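PDB 6ZP9: PrimPol AEP domain (PP-N190) from Cyanophage S-2L, which probably acts as a primase-polymerase catalytic domain that joins nucleotides on a DNA template, in a phage whose DNA carries 2-aminoadenine in place of adenine. Local coordinates for residues S122-W127 / V161-G166. Numbering follows the deposited sequence.
Sequences SIHHYW and VMRLAG
Met162 puts its terminal methyl over one face of the His124 imidazole. Met162 CE lies 3.7 Å from the centroid of the His124 ring, nearest to ND1, in a CH-pi contact. Met162 has two conformers, and this contact belongs to one of them. In it the chain is bent at chi2 and again at chi3 (-81°), and the second bend swings CE onto the ring. The Tyr126 hydroxyl reaches the root of the same side chain, with OH 3.3 Å from Met162 CB. The Tyr126 ring also stacks with Phe114. Arg163 adds a looser contact, with CB 4.0 Å from His124 CE1. Its guanidinium leads away from strand 123-129 and hydrogen-bonds to His169.

One water ties the polar atoms together. It hydrogen-bonds to His124 ND1 at 2.8 Å. It does the same to Tyr126 OH at 2.6 Å, and lies in the plane of both rings. It also donates to the backbone O of Arg163 at 2.8 Å. The polar edges of two buried rings are thus linked to strand 161-163 of the other sheet without direct bonds.

Strands 123-129 and 161-163 belong to different antiparallel sheets, and their side chains meet near the centre of the chain. Ser122, Ile123 and His124 probably form the sxH motif of archaeo-eukaryotic primases, whose histidine typically contacts the incoming nucleotide. The contact lies between the two sheets of the AEP fold, in keeping with the nucleotide-binding cleft expected there.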
ATOM      1  N   SER A 122      -5.348   5.797   9.481  1.00 22.16           N
ATOM      2  CA  SER A 122      -4.022   5.199   9.532  0.65 24.76           C
ATOM      3  C   SER A 122      -3.088   5.827   8.505  1.00 22.82           C
ATOM      4  O   SER A 122      -3.503   6.178   7.398  1.00 25.35           O
ATOM      5  CB  SER A 122      -4.088   3.680   9.213  0.65 24.77           C
ATOM      6  OG  SER A 122      -4.844   2.998  10.198  0.65 27.51           O
ATOM      7  N   ILE A 123      -1.844   5.996   8.908  1.00 17.56           N
ATOM      8  CA  ILE A 123      -0.731   6.253   8.002  1.00 15.12           C
ATOM      9  C   ILE A 123      -0.250   4.917   7.455  1.00 13.76           C
ATOM     10  O   ILE A 123      -0.219   3.907   8.179  1.00 15.80           O
ATOM     11  CB  ILE A 123       0.402   6.988   8.747  1.00 15.17           C
ATOM     12  CG1 ILE A 123      -0.094   8.318   9.339  1.00 16.25           C
ATOM     13  CG2 ILE A 123       1.656   7.148   7.857  1.00 14.12           C
ATOM     14  CD1 ILE A 123      -0.566   9.352   8.314  1.00 16.60           C
ATOM     15  N   HIS A 124       0.127   4.891   6.180  1.00 13.04           N
ATOM     16  CA  HIS A 124       0.726   3.710   5.570  1.00 12.98           C
ATOM     17  C   HIS A 124       2.229   3.921   5.413  1.00 14.75           C
ATOM     18  O   HIS A 124       2.666   4.980   4.948  1.00 15.07           O
ATOM     19  CB  HIS A 124       0.079   3.416   4.216  1.00 14.57           C
ATOM     20  CG  HIS A 124      -1.332   2.922   4.323  1.00 15.91           C
ATOM     21  ND1 HIS A 124      -2.069   2.515   3.231  1.00 16.90           N
ATOM     22  CD2 HIS A 124      -2.141   2.772   5.398  1.00 17.68           C
ATOM     23  CE1 HIS A 124      -3.267   2.127   3.629  1.00 19.83           C
ATOM     24  NE2 HIS A 124      -3.337   2.273   4.940  1.00 17.44           N
ATOM     25  N   HIS A 125       3.012   2.922   5.816  1.00 12.37           N
ATOM     26  CA  HIS A 125       4.468   2.977   5.768  1.00 12.30           C
ATOM     27  C   HIS A 125       4.976   1.940   4.779  1.00 12.08           C
ATOM     28  O   HIS A 125       4.541   0.788   4.817  1.00 14.11           O
ATOM     29  CB  HIS A 125       5.077   2.706   7.147  1.00 12.82           C
ATOM     30  CG  HIS A 125       4.389   3.431   8.256  1.00 13.53           C
ATOM     31  ND1 HIS A 125       4.815   4.658   8.718  1.00 15.97           N
ATOM     32  CD2 HIS A 125       3.300   3.108   8.993  1.00 14.95           C
ATOM     33  CE1 HIS A 125       4.015   5.060   9.690  1.00 16.27           C
ATOM     34  NE2 HIS A 125       3.088   4.139   9.876  1.00 13.90           N
ATOM     35  N   TYR A 126       5.898   2.340   3.910  1.00 11.99           N
ATOM     36  CA  TYR A 126       6.478   1.450   2.913  1.00 11.71           C
ATOM     37  C   TYR A 126       8.003   1.427   2.993  1.00 14.02           C
ATOM     38  O   TYR A 126       8.647   2.471   3.128  1.00 15.55           O
ATOM     39  CB  TYR A 126       6.098   1.877   1.511  1.00 11.92           C
ATOM     40  CG  TYR A 126       4.661   1.680   1.103  1.00 11.49           C
ATOM     41  CD1 TYR A 126       3.688   2.615   1.442  1.00 11.81           C
ATOM     42  CD2 TYR A 126       4.294   0.595   0.321  1.00 12.64           C
ATOM     43  CE1 TYR A 126       2.388   2.464   1.023  1.00 14.24           C
ATOM     44  CE2 TYR A 126       2.998   0.430  -0.093  1.00 11.82           C
ATOM     45  CZ  TYR A 126       2.052   1.366   0.251  1.00 13.44           C
ATOM     46  OH  TYR A 126       0.756   1.206  -0.179  1.00 17.02           O
ATOM     47  N   TRP A 127       8.577   0.236   2.856  1.00 12.90           N
ATOM     48  CA  TRP A 127      10.018   0.058   2.721  1.00 14.05           C
ATOM     49  C   TRP A 127      10.256  -0.673   1.402  1.00 11.93           C
ATOM     50  O   TRP A 127       9.874  -1.841   1.255  1.00 13.57           O
ATOM     51  CB  TRP A 127      10.595  -0.721   3.907  1.00 15.63           C
ATOM     52  CG  TRP A 127      10.537  -0.008   5.243  1.00 12.92           C
ATOM     53  CD1 TRP A 127      11.561   0.661   5.870  1.00 15.25           C
ATOM     54  CD2 TRP A 127       9.414   0.069   6.127  1.00 13.91           C
ATOM     55  NE1 TRP A 127      11.132   1.159   7.080  1.00 14.56           N
ATOM     56  CE2 TRP A 127       9.823   0.806   7.265  1.00 14.50           C
ATOM     57  CE3 TRP A 127       8.098  -0.406   6.068  1.00 13.03           C
ATOM     58  CZ2 TRP A 127       8.961   1.085   8.328  1.00 15.51           C
ATOM     59  CZ3 TRP A 127       7.240  -0.125   7.133  1.00 14.17           C
ATOM     60  CH2 TRP A 127       7.679   0.611   8.247  1.00 13.67           C
ATOM     61  N   VAL A 161      -4.069  -5.619  -0.995  1.00 14.14           N
ATOM     62  CA  VAL A 161      -4.260  -4.329  -1.652  1.00 13.61           C
ATOM     63  C   VAL A 161      -4.044  -3.220  -0.636  1.00 16.20           C
ATOM     64  O   VAL A 161      -4.288  -3.394   0.562  1.00 16.20           O
ATOM     65  CB  VAL A 161      -5.653  -4.207  -2.317  1.00 13.14           C
ATOM     66  CG1 VAL A 161      -5.866  -5.300  -3.341  1.00 13.61           C
ATOM     67  CG2 VAL A 161      -6.771  -4.214  -1.271  1.00 17.10           C
ATOM     68  N   MET A 162      -3.607  -2.058  -1.104  1.00 12.36           N
ATOM     69  CA  MET A 162      -3.392  -0.888  -0.265  0.25 13.84           C
ATOM     70  C   MET A 162      -3.979   0.336  -0.948  1.00 13.24           C
ATOM     71  O   MET A 162      -3.992   0.430  -2.179  1.00 12.68           O
ATOM     72  CB  MET A 162      -1.885  -0.735   0.003  0.75 16.30           C
ATOM     73  CG  MET A 162      -1.220  -1.812   0.848  0.75 14.04           C
ATOM     74  SD  MET A 162      -1.731  -1.800   2.557  0.75 20.98           S
ATOM     75  CE  MET A 162      -0.642  -0.489   3.003  0.75 25.77           C
ATOM     76  N   ARG A 163      -4.446   1.283  -0.134  1.00 12.17           N
ATOM     77  CA  ARG A 163      -5.031   2.522  -0.643  1.00 12.15           C
ATOM     78  C   ARG A 163      -4.112   3.181  -1.660  1.00 11.77           C
ATOM     79  O   ARG A 163      -2.903   3.300  -1.441  1.00 15.36           O
ATOM     80  CB  ARG A 163      -5.242   3.482   0.479  1.00 14.09           C
ATOM     81  CG  ARG A 163      -6.479   3.217   1.299  1.00 23.67           C
ATOM     82  CD  ARG A 163      -7.794   3.439   0.575  1.00 25.25           C
ATOM     83  NE  ARG A 163      -8.873   3.112   1.463  1.00 30.62           N
ATOM     84  CZ  ARG A 163      -9.614   3.999   2.070  1.00 31.47           C
ATOM     85  NH1 ARG A 163     -10.520   3.609   2.903  1.00 32.74           N
ATOM     86  NH2 ARG A 163      -9.467   5.234   1.821  1.00 30.53           N
ATOM     87  N   LEU A 164      -4.682   3.606  -2.789  1.00 11.79           N
ATOM     88  CA  LEU A 164      -3.941   4.212  -3.887  1.00 12.25           C
ATOM     89  C   LEU A 164      -3.852   5.731  -3.702  1.00 12.71           C
ATOM     90  O   LEU A 164      -4.866   6.394  -3.452  1.00 12.76           O
ATOM     91  CB  LEU A 164      -4.631   3.847  -5.206  1.00 12.85           C
ATOM     92  CG  LEU A 164      -4.086   4.454  -6.491  1.00 12.79           C
ATOM     93  CD1 LEU A 164      -2.645   3.992  -6.749  1.00 14.57           C
ATOM     94  CD2 LEU A 164      -5.009   4.132  -7.678  1.00 15.62           C
ATOM     95  N   ALA A 165      -2.636   6.276  -3.814  1.00 12.46           N
ATOM     96  CA  ALA A 165      -2.433   7.721  -3.716  1.00 11.10           C
ATOM     97  C   ALA A 165      -3.165   8.436  -4.841  1.00 12.62           C
ATOM     98  O   ALA A 165      -3.325   7.903  -5.939  1.00 14.86           O
ATOM     99  CB  ALA A 165      -0.943   8.070  -3.782  1.00 12.87           C
ATOM    100  N   GLY A 166      -3.620   9.655  -4.557  1.00 13.39           N
ATOM    101  CA  GLY A 166      -4.257  10.471  -5.568  1.00 15.02           C
ATOM    102  C   GLY A 166      -5.731  10.228  -5.775  1.00 15.43           C
ATOM    103  O   GLY A 166      -6.326  10.874  -6.653  1.00 17.60           O
TER
HETATM  104  O   HOH W   1      -1.119   2.764   0.593  1.00 16.20           O